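Local coordinates for beta subunit of photoactivated adenylyl cyclase (Beggiatoa sp. PS, PDB 5M2A), which probably converts ATP to cyclic AMP in response to blue light, pairing a flavin-binding BLUF photoreceptor domain with an adenylyl cyclase catalytic domain, at residues A[230-235]-A[240-245]; A[188-193]-A[219-224]; A[244-249]-A[334-339]. All coordinates share one frame; numbering follows the deposited sequence. Where two conformers were deposited one is given.

Contact 1: A[230-235]-A[240-245]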
loop_
_atom_site.group_PDB
_atom_site.type_symbol
_atom_site.label_atom_id
_atom_site.label_comp_id
_atom_site.label_asym_id
_atom_site.label_seq_id
_atom_site.Cartn_x
_atom_site.Cartn_y
_atom_site.Cartn_z
ATOM N N LYS A 230 -26.348 0.705 -8.573
ATOM C CA LYS A 230 -27.627 0.896 -9.251
ATOM C C LYS A 230 -28.382 2.078 -8.656
ATOM O O LYS A 230 -28.943 2.902 -9.384
ATOM C CB LYS A 230 -28.467 -0.381 -9.167
ATOM C CG LYS A 230 -29.767 -0.319 -9.965
ATOM C CD LYS A 230 -30.545 -1.617 -9.813
ATOM C CE LYS A 230 -31.909 -1.532 -10.472
ATOM N NZ LYS A 230 -32.656 -2.807 -10.281
ATOM N N GLN A 231 -28.396 2.185 -7.322
ATOM C CA GLN A 231 -29.001 3.361 -6.690
ATOM C C GLN A 231 -28.328 4.647 -7.157
ATOM O O GLN A 231 -29.002 5.631 -7.479
ATOM C CB GLN A 231 -28.919 3.253 -5.166
ATOM C CG GLN A 231 -29.837 2.211 -4.566
ATOM C CD GLN A 231 -29.789 2.203 -3.049
ATOM O OE1 GLN A 231 -29.825 3.255 -2.407
ATOM N NE2 GLN A 231 -29.696 1.012 -2.468
ATOM N N LEU A 232 -26.992 4.659 -7.183
ATOM C CA LEU A 232 -26.251 5.867 -7.527
ATOM C C LEU A 232 -26.538 6.306 -8.958
ATOM O O LEU A 232 -26.717 7.503 -9.228
ATOM C CB LEU A 232 -24.749 5.613 -7.316
ATOM C CG LEU A 232 -23.816 6.788 -7.605
ATOM C CD1 LEU A 232 -24.094 7.943 -6.653
ATOM C CD2 LEU A 232 -22.376 6.318 -7.502
ATOM N N ARG A 233 -26.661 5.349 -9.884
ATOM C CA ARG A 233 -26.900 5.723 -11.286
ATOM C C ARG A 233 -28.194 6.504 -11.487
ATOM O O ARG A 233 -28.252 7.399 -12.343
ATOM C CB ARG A 233 -26.912 4.485 -12.175
ATOM C CG ARG A 233 -25.550 3.825 -12.308
ATOM C CD ARG A 233 -25.526 2.895 -13.520
ATOM N NE ARG A 233 -26.503 1.815 -13.405
ATOM C CZ ARG A 233 -26.289 0.687 -12.723
ATOM N NH1 ARG A 233 -25.145 0.496 -12.080
ATOM N NH2 ARG A 233 -27.222 -0.261 -12.681
ATOM N N HIS A 234 -29.252 6.189 -10.750
ATOM C CA HIS A 234 -30.464 6.977 -10.934
ATOM C C HIS A 234 -30.594 8.108 -9.917
ATOM O O HIS A 234 -31.591 8.832 -9.944
ATOM C CB HIS A 234 -31.717 6.086 -10.925
ATOM C CG HIS A 234 -31.994 5.413 -9.617
ATOM N ND1 HIS A 234 -32.494 6.085 -8.523
ATOM C CD2 HIS A 234 -31.879 4.119 -9.241
ATOM C CE1 HIS A 234 -32.650 5.238 -7.522
ATOM N NE2 HIS A 234 -32.289 4.035 -7.934
ATOM N N HIS A 235 -29.603 8.277 -9.038
ATOM C CA HIS A 235 -29.597 9.404 -8.116
ATOM C C HIS A 235 -29.050 10.669 -8.771
ATOM O O HIS A 235 -29.478 11.773 -8.423
ATOM C CB HIS A 235 -28.762 9.038 -6.886
ATOM C CG HIS A 235 -28.940 9.965 -5.724
ATOM N ND1 HIS A 235 -28.038 10.960 -5.417
ATOM C CD2 HIS A 235 -29.908 10.029 -4.778
ATOM C CE1 HIS A 235 -28.450 11.607 -4.340
ATOM N NE2 HIS A 235 -29.582 11.061 -3.934
ATOM N N ASN A 240 -23.724 13.526 -15.264
ATOM C CA ASN A 240 -22.796 13.037 -14.250
ATOM C C ASN A 240 -22.246 11.691 -14.701
ATOM O O ASN A 240 -23.036 10.770 -14.966
ATOM C CB ASN A 240 -23.492 12.882 -12.910
ATOM C CG ASN A 240 -22.516 12.737 -11.745
ATOM O OD1 ASN A 240 -21.492 12.047 -11.844
ATOM N ND2 ASN A 240 -22.830 13.394 -10.633
ATOM N N PRO A 241 -20.931 11.521 -14.788
ATOM C CA PRO A 241 -20.391 10.215 -15.203
ATOM C C PRO A 241 -20.784 9.071 -14.283
ATOM O O PRO A 241 -20.815 7.911 -14.720
ATOM C CB PRO A 241 -18.873 10.454 -15.198
ATOM C CG PRO A 241 -18.724 11.928 -15.390
ATOM C CD PRO A 241 -19.873 12.531 -14.628
ATOM N N LEU A 242 -21.092 9.356 -13.016
ATOM C CA LEU A 242 -21.593 8.305 -12.129
ATOM C C LEU A 242 -22.863 7.645 -12.661
ATOM O O LEU A 242 -23.183 6.521 -12.253
ATOM C CB LEU A 242 -21.859 8.875 -10.741
ATOM C CG LEU A 242 -20.591 9.343 -10.030
ATOM C CD1 LEU A 242 -20.931 10.026 -8.694
ATOM C CD2 LEU A 242 -19.618 8.164 -9.839
ATOM N N HIS A 243 -23.577 8.301 -13.576
ATOM C CA HIS A 243 -24.754 7.700 -14.196
ATOM C C HIS A 243 -24.397 6.474 -15.026
ATOM O O HIS A 243 -25.297 5.721 -15.419
ATOM C CB HIS A 243 -25.470 8.737 -15.069
ATOM C CG HIS A 243 -26.710 8.223 -15.730
ATOM N ND1 HIS A 243 -27.758 7.677 -15.020
ATOM C CD2 HIS A 243 -27.065 8.156 -17.036
ATOM C CE1 HIS A 243 -28.709 7.302 -15.858
ATOM N NE2 HIS A 243 -28.313 7.582 -17.088
ATOM N N LEU A 244 -23.104 6.264 -15.293
ATOM C CA LEU A 244 -22.634 5.227 -16.205
ATOM C C LEU A 244 -21.817 4.161 -15.501
ATOM O O LEU A 244 -21.090 3.423 -16.174
ATOM C CB LEU A 244 -21.776 5.828 -17.320
ATOM C CG LEU A 244 -22.321 6.465 -18.595
ATOM C CD1 LEU A 244 -23.810 6.757 -18.561
ATOM C CD2 LEU A 244 -21.503 7.706 -18.886
ATOM N N LEU A 245 -21.903 4.074 -14.166
ATOM C CA LEU A 245 -21.000 3.249 -13.367
ATOM C C LEU A 245 -21.650 1.901 -13.038
ATOM O O LEU A 245 -22.647 1.837 -12.302
ATOM C CB LEU A 245 -20.579 3.998 -12.097
ATOM C CG LEU A 245 -19.716 3.275 -11.051
ATOM C CD1 LEU A 245 -18.401 2.789 -11.637
ATOM C CD2 LEU A 245 -19.463 4.192 -9.841
#
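A buried contact, partly polar and partly apolar, is led by R233 and H243 where the end of helix 215-235 meets a short 3-10 turn in the connection to strand 247-258 of the cyclase domain. The chain thus leaves the helix and folds back against it before entering the sheet. An Asx turn starts the 3-10 segment 241-243: N240 OD1 accepts from L242 N at 3.0 Å. The H243 ring is directed at the helix end by a CG anti to the backbone N (chi1 -179°), and its ND1 donates to R233 O over 2.7 Å, the acceptor lying in the ring plane. Alongside, the leucines close an apolar patch. L232 CD2 comes within 4.1 Å of L242 CD2 and 4.3 Å of L245 CD2, while R182 of helix 173-193 touches both L232 and L242. The R233 side chain bends at chi3, its CG and CD passing close to the carbonyl oxygens of the turn, and K230 CA lies against one face of the guanidinium, offset toward its rim. R233 NH2 hydrogen-bonds Y335 OH. R233 NH1 donates to L245 O at 2.8 Å, close to the guanidinium plane but tilted 25° from the plane of the carbonyl.

Contact 2: A[188-193]-A[219-224]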
loop_
_atom_site.group_PDB
_atom_site.type_symbol
_atom_site.label_atom_id
_atom_site.label_comp_id
_atom_site.label_asym_id
_atom_site.label_seq_id
_atom_site.Cartn_x
_atom_site.Cartn_y
_atom_site.Cartn_z
ATOM N N THR A 188 -14.827 -0.138 -0.641
ATOM C CA THR A 188 -14.088 -0.279 0.611
ATOM C C THR A 188 -15.018 -0.254 1.821
ATOM O O THR A 188 -14.857 -1.044 2.769
ATOM C CB THR A 188 -13.050 0.837 0.713
ATOM O OG1 THR A 188 -12.148 0.724 -0.379
ATOM C CG2 THR A 188 -12.262 0.721 2.020
ATOM N N ARG A 189 -15.979 0.671 1.832
ATOM C CA ARG A 189 -16.896 0.753 2.963
ATOM C C ARG A 189 -17.644 -0.557 3.159
ATOM O O ARG A 189 -17.743 -1.073 4.280
ATOM C CB ARG A 189 -17.878 1.916 2.775
ATOM C CG ARG A 189 -18.975 1.955 3.827
ATOM C CD ARG A 189 -19.850 3.200 3.716
ATOM N NE ARG A 189 -20.127 3.567 2.331
ATOM C CZ ARG A 189 -21.121 3.062 1.603
ATOM N NH1 ARG A 189 -21.942 2.141 2.117
ATOM N NH2 ARG A 189 -21.289 3.474 0.349
ATOM N N ILE A 190 -18.158 -1.122 2.071
ATOM C CA ILE A 190 -19.020 -2.288 2.178
ATOM C C ILE A 190 -18.203 -3.530 2.501
ATOM O O ILE A 190 -18.585 -4.313 3.370
ATOM C CB ILE A 190 -19.846 -2.456 0.892
ATOM C CG1 ILE A 190 -20.822 -1.270 0.775
ATOM C CG2 ILE A 190 -20.607 -3.784 0.894
ATOM C CD1 ILE A 190 -21.595 -1.220 -0.542
ATOM N N ILE A 191 -17.077 -3.725 1.803
ATOM C CA ILE A 191 -16.173 -4.837 2.118
ATOM C C ILE A 191 -15.833 -4.818 3.603
ATOM O O ILE A 191 -15.885 -5.844 4.292
ATOM C CB ILE A 191 -14.899 -4.747 1.258
ATOM C CG1 ILE A 191 -15.224 -5.036 -0.212
ATOM C CG2 ILE A 191 -13.796 -5.703 1.807
ATOM C CD1 ILE A 191 -14.104 -4.670 -1.185
ATOM N N SER A 192 -15.461 -3.639 4.117
ATOM C CA SER A 192 -15.021 -3.531 5.507
ATOM C C SER A 192 -16.179 -3.715 6.482
ATOM O O SER A 192 -15.991 -4.239 7.588
ATOM C CB SER A 192 -14.343 -2.174 5.728
ATOM O OG SER A 192 -13.253 -2.016 4.828
ATOM N N ALA A 193 -17.383 -3.292 6.092
ATOM C CA ALA A 193 -18.552 -3.506 6.941
ATOM C C ALA A 193 -18.848 -4.988 7.121
ATOM O O ALA A 193 -19.329 -5.400 8.184
ATOM C CB ALA A 193 -19.773 -2.805 6.350
ATOM N N ILE A 219 -20.683 -12.852 -0.676
ATOM C CA ILE A 219 -21.756 -12.713 -1.659
ATOM C C ILE A 219 -22.565 -11.451 -1.376
ATOM O O ILE A 219 -22.873 -10.671 -2.282
ATOM C CB ILE A 219 -22.652 -13.965 -1.647
ATOM C CG1 ILE A 219 -21.825 -15.214 -1.955
ATOM C CG2 ILE A 219 -23.831 -13.803 -2.613
ATOM C CD1 ILE A 219 -21.257 -15.226 -3.338
ATOM N N ARG A 220 -22.928 -11.246 -0.106
ATOM C CA ARG A 220 -23.701 -10.060 0.279
ATOM C C ARG A 220 -22.934 -8.776 -0.013
ATOM O O ARG A 220 -23.518 -7.778 -0.462
ATOM C CB ARG A 220 -24.066 -10.140 1.766
ATOM C CG ARG A 220 -25.016 -11.257 2.073
ATOM C CD ARG A 220 -25.262 -11.437 3.569
ATOM N NE ARG A 220 -26.269 -12.480 3.754
ATOM C CZ ARG A 220 -26.255 -13.360 4.750
ATOM N NH1 ARG A 220 -25.280 -13.321 5.642
ATOM N NH2 ARG A 220 -27.205 -14.281 4.851
ATOM N N THR A 221 -21.636 -8.763 0.287
ATOM C CA THR A 221 -20.792 -7.645 -0.111
ATOM C C THR A 221 -20.963 -7.334 -1.590
ATOM O O THR A 221 -21.210 -6.185 -1.980
ATOM C CB THR A 221 -19.334 -7.986 0.183
ATOM O OG1 THR A 221 -19.123 -7.998 1.598
ATOM C CG2 THR A 221 -18.418 -6.961 -0.463
ATOM N N SER A 222 -20.810 -8.357 -2.426
ATOM C CA SER A 222 -20.878 -8.170 -3.872
ATOM C C SER A 222 -22.236 -7.625 -4.297
ATOM O O SER A 222 -22.325 -6.716 -5.132
ATOM C CB SER A 222 -20.587 -9.505 -4.562
ATOM O OG SER A 222 -19.327 -10.000 -4.129
ATOM N N LEU A 223 -23.317 -8.215 -3.781
ATOM C CA LEU A 223 -24.651 -7.739 -4.150
ATOM C C LEU A 223 -24.898 -6.328 -3.636
ATOM O O LEU A 223 -25.535 -5.512 -4.313
ATOM C CB LEU A 223 -25.714 -8.693 -3.608
ATOM C CG LEU A 223 -25.569 -10.120 -4.123
ATOM C CD1 LEU A 223 -26.508 -11.053 -3.351
ATOM C CD2 LEU A 223 -25.858 -10.164 -5.618
ATOM N N ASP A 224 -24.410 -6.025 -2.437
ATOM C CA ASP A 224 -24.587 -4.680 -1.898
ATOM C C ASP A 224 -23.851 -3.648 -2.737
ATOM O O ASP A 224 -24.362 -2.538 -2.956
ATOM C CB ASP A 224 -24.113 -4.621 -0.440
ATOM C CG ASP A 224 -25.128 -5.211 0.529
ATOM O OD1 ASP A 224 -26.150 -5.763 0.061
ATOM O OD2 ASP A 224 -24.904 -5.125 1.759
#
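Two nearly antiparallel helices, 173-193 and 215-235, come together in a largely apolar contact of I190 and I191 with T221 and D224. The axes of the two short segments approach to 9.3 Å at 157° between their directions, and the closest CA atoms, those of I191 and T221, are 5.8 Å apart.

Van der Waals packing does the joining. The CG2 branch of I190 enters between successive turns of the other helix, 3.8 Å from T221 O and equally 3.8 Å from D224 CB. I190 CD1 continues along the helix to lie 3.9 Å from D224 O. This division of labour follows from the first torsion, which sets CG2 anti to the backbone N and CG1 beside it (chi1 -66°). One position on, I191 CG1 crosses the methyl of T221, with 3.7 Å between I191 CG1 and T221 CG2. Reducing I190 to an alanine would probably open a gap between the turns carrying T221 and D224, leaving these two residues without the branched side chain that packs on them.

No hydrogen bond passes between the segments, and T221 OG1 and D224 OD2 find their partners outside them. T221 OG1 bonds to A217 O one turn back in its own helix, leaving the methyl for the interface, and D224 OD2 pairs with Y194 OH. A salt bridge from R189 to E228 adds a polar link between the same two helices.

The pair forms the helical layer of the βαββαβ core of the cyclase fold. I191 settles on V198, V206 and A208 and T221 on F210, all from the hairpin strands 197-202 and 205-211 that connect the two helices, while T188 touches K266 of the second subunit.

Contact 3: A[244-249]-A[334-339]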
loop_
_atom_site.group_PDB
_atom_site.type_symbol
_atom_site.label_atom_id
_atom_site.label_comp_id
_atom_site.label_asym_id
_atom_site.label_seq_id
_atom_site.Cartn_x
_atom_site.Cartn_y
_atom_site.Cartn_z
ATOM N N LEU A 244 -23.104 6.264 -15.293
ATOM C CA LEU A 244 -22.634 5.227 -16.205
ATOM C C LEU A 244 -21.817 4.161 -15.501
ATOM O O LEU A 244 -21.090 3.423 -16.174
ATOM C CB LEU A 244 -21.776 5.828 -17.320
ATOM C CG LEU A 244 -22.321 6.465 -18.595
ATOM C CD1 LEU A 244 -23.810 6.757 -18.561
ATOM C CD2 LEU A 244 -21.503 7.706 -18.886
ATOM N N LEU A 245 -21.903 4.074 -14.166
ATOM C CA LEU A 245 -21.000 3.249 -13.367
ATOM C C LEU A 245 -21.650 1.901 -13.038
ATOM O O LEU A 245 -22.647 1.837 -12.302
ATOM C CB LEU A 245 -20.579 3.998 -12.097
ATOM C CG LEU A 245 -19.716 3.275 -11.051
ATOM C CD1 LEU A 245 -18.401 2.789 -11.637
ATOM C CD2 LEU A 245 -19.463 4.192 -9.841
ATOM N N TYR A 246 -21.057 0.835 -13.579
ATOM C CA TYR A 246 -21.420 -0.554 -13.348
ATOM C C TYR A 246 -20.185 -1.338 -12.927
ATOM O O TYR A 246 -19.047 -0.964 -13.230
ATOM C CB TYR A 246 -21.992 -1.214 -14.606
ATOM C CG TYR A 246 -23.184 -0.527 -15.202
ATOM C CD1 TYR A 246 -23.048 0.672 -15.887
ATOM C CD2 TYR A 246 -24.447 -1.108 -15.128
ATOM C CE1 TYR A 246 -24.133 1.297 -16.455
ATOM C CE2 TYR A 246 -25.542 -0.490 -15.698
ATOM C CZ TYR A 246 -25.379 0.711 -16.353
ATOM O OH TYR A 246 -26.473 1.317 -16.916
ATOM N N THR A 247 -20.406 -2.461 -12.260
ATOM C CA THR A 247 -19.283 -3.272 -11.821
ATOM C C THR A 247 -19.503 -4.724 -12.219
ATOM O O THR A 247 -20.625 -5.155 -12.492
ATOM C CB THR A 247 -19.069 -3.145 -10.296
ATOM O OG1 THR A 247 -17.811 -3.726 -9.928
ATOM C CG2 THR A 247 -20.182 -3.818 -9.530
ATOM N N GLY A 248 -18.404 -5.456 -12.312
ATOM C CA GLY A 248 -18.431 -6.916 -12.379
ATOM C C GLY A 248 -17.573 -7.427 -11.268
ATOM O O GLY A 248 -16.575 -6.794 -10.888
ATOM N N ILE A 249 -17.945 -8.568 -10.686
ATOM C CA ILE A 249 -17.252 -9.060 -9.503
ATOM C C ILE A 249 -16.949 -10.533 -9.682
ATOM O O ILE A 249 -17.809 -11.291 -10.137
ATOM C CB ILE A 249 -18.068 -8.821 -8.216
ATOM C CG1 ILE A 249 -18.364 -7.318 -8.085
ATOM C CG2 ILE A 249 -17.314 -9.332 -6.990
ATOM C CD1 ILE A 249 -19.315 -6.929 -6.967
ATOM N N LYS A 334 -28.368 -9.604 -14.251
ATOM C CA LYS A 334 -28.365 -8.257 -14.819
ATOM C C LYS A 334 -29.728 -7.929 -15.413
ATOM O O LYS A 334 -30.279 -8.719 -16.185
ATOM C CB LYS A 334 -27.296 -8.131 -15.909
ATOM C CG LYS A 334 -25.840 -8.178 -15.411
ATOM C CD LYS A 334 -24.887 -8.296 -16.599
ATOM C CE LYS A 334 -23.417 -8.330 -16.183
ATOM N NZ LYS A 334 -22.559 -8.795 -17.322
ATOM N N TYR A 335 -30.280 -6.769 -15.048
ATOM C CA TYR A 335 -31.529 -6.327 -15.661
ATOM C C TYR A 335 -31.307 -5.707 -17.034
ATOM O O TYR A 335 -32.273 -5.269 -17.668
ATOM C CB TYR A 335 -32.259 -5.333 -14.745
ATOM C CG TYR A 335 -31.632 -3.954 -14.664
ATOM C CD1 TYR A 335 -30.529 -3.716 -13.850
ATOM C CD2 TYR A 335 -32.155 -2.886 -15.384
ATOM C CE1 TYR A 335 -29.957 -2.455 -13.768
ATOM C CE2 TYR A 335 -31.591 -1.622 -15.308
ATOM C CZ TYR A 335 -30.492 -1.412 -14.499
ATOM O OH TYR A 335 -29.927 -0.157 -14.417
ATOM N N TYR A 336 -30.062 -5.683 -17.500
ATOM C CA TYR A 336 -29.655 -5.076 -18.754
ATOM C C TYR A 336 -28.873 -6.098 -19.570
ATOM O O TYR A 336 -28.439 -7.137 -19.063
ATOM C CB TYR A 336 -28.791 -3.834 -18.495
ATOM C CG TYR A 336 -27.598 -4.128 -17.597
ATOM C CD1 TYR A 336 -26.399 -4.580 -18.130
ATOM C CD2 TYR A 336 -27.683 -3.974 -16.220
ATOM C CE1 TYR A 336 -25.317 -4.861 -17.321
ATOM C CE2 TYR A 336 -26.595 -4.256 -15.396
ATOM C CZ TYR A 336 -25.420 -4.697 -15.962
ATOM O OH TYR A 336 -24.336 -4.977 -15.168
ATOM N N ASP A 337 -28.684 -5.786 -20.847
ATOM C CA ASP A 337 -27.779 -6.531 -21.710
ATOM C C ASP A 337 -26.427 -5.826 -21.719
ATOM O O ASP A 337 -26.357 -4.623 -22.004
ATOM C CB ASP A 337 -28.332 -6.641 -23.130
ATOM C CG ASP A 337 -27.392 -7.375 -24.058
ATOM O OD1 ASP A 337 -27.441 -8.623 -24.083
ATOM O OD2 ASP A 337 -26.600 -6.710 -24.757
ATOM N N THR A 338 -25.358 -6.576 -21.426
ATOM C CA THR A 338 -24.055 -5.948 -21.210
ATOM C C THR A 338 -23.543 -5.251 -22.465
ATOM O O THR A 338 -23.039 -4.124 -22.394
ATOM C CB THR A 338 -23.041 -6.979 -20.715
ATOM O OG1 THR A 338 -23.529 -7.576 -19.509
ATOM C CG2 THR A 338 -21.707 -6.310 -20.400
ATOM N N LEU A 339 -23.663 -5.897 -23.629
ATOM C CA LEU A 339 -23.241 -5.244 -24.862
ATOM C C LEU A 339 -24.021 -3.957 -25.099
ATOM O O LEU A 339 -23.444 -2.935 -25.483
ATOM C CB LEU A 339 -23.402 -6.190 -26.049
ATOM C CG LEU A 339 -22.834 -5.645 -27.357
ATOM C CD1 LEU A 339 -21.334 -5.442 -27.223
ATOM C CD2 LEU A 339 -23.157 -6.581 -28.513
HETATM O O HOH W 1 -29.113 0.333 -16.789
HETATM O O HOH W 2 -21.505 -5.203 -15.032
#
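Y246 and Y336 meet across two backbones that stay well apart, the nearest CA atoms being those of Y246 and T338 at 9.9 Å. Segment 244-249 becomes extended as it enters strand 247-258. Segment 334-339 runs as a loop until it turns into helix 338-349, where D337 occupies the N-cap position and its OD2 caps Q340 N.

The side chains cross this separation with a T-shaped stack. The edge of the Y246 ring is directed at a face of Y336, the centroids 5.1 Å apart and the planes at 70°. Contact is made towards the rim, where Y246 CD2 lies 3.8 Å from Y336 CZ. On the other face of the Y336 ring, K334 CB sits over its centre, so the ring is held between K334 and Y246. Y336 reaches this place with CG in the crowded position between the backbone N and the carbonyl carbon (chi1 54°).

The strand concerned is the last of the βαββαβ core of the cyclase domain. G248 pairs through the backbone with D160 of strand 150-161. Segment 334-339, leading into helix 338-349, packs beside strand 247-258, next to strand 150-161, which carries the magnesium ligands D160 and I161; I341 of helix 338-349 touches both tyrosines.

Two waters extend the aromatic contact. One bridges the two segments, 2.8 Å from Y246 OH and 2.6 Å from Y335 OH. The second donates to T247 O at 2.7 Å and also bonds Y336 OH at 2.8 Å, tying the stacked ring to the strand backbone. At the far end of the K334 chain, K334 NZ donates to T338 OG1 over 2.7 Å and is further held by T286 O and L289 O.

Contact 2 lies nearest the centre of the chain and is the most uniformly apolar; contacts 1 and 3 lie farther from that centre, and contact 1 is nonetheless buried whereas contact 3 is only partly so. Contacts 1 and 2 use different turns of helix 215-235, residues 230-235 and 219-224, and do not touch, their centres about 18 Å apart. Contacts 1 and 3 share L244 and L245 and meet directly: the R233 guanidinium, hydrogen-bonded to Y335, also makes a cation-pi contact with Y246. Contact 2 touches contact 3 where S222 O packs on I249 CD1. Chemistry changes accordingly, from aliphatic helix packing, to side chains bonding backbone carbonyls, to aromatic rings bridged by water.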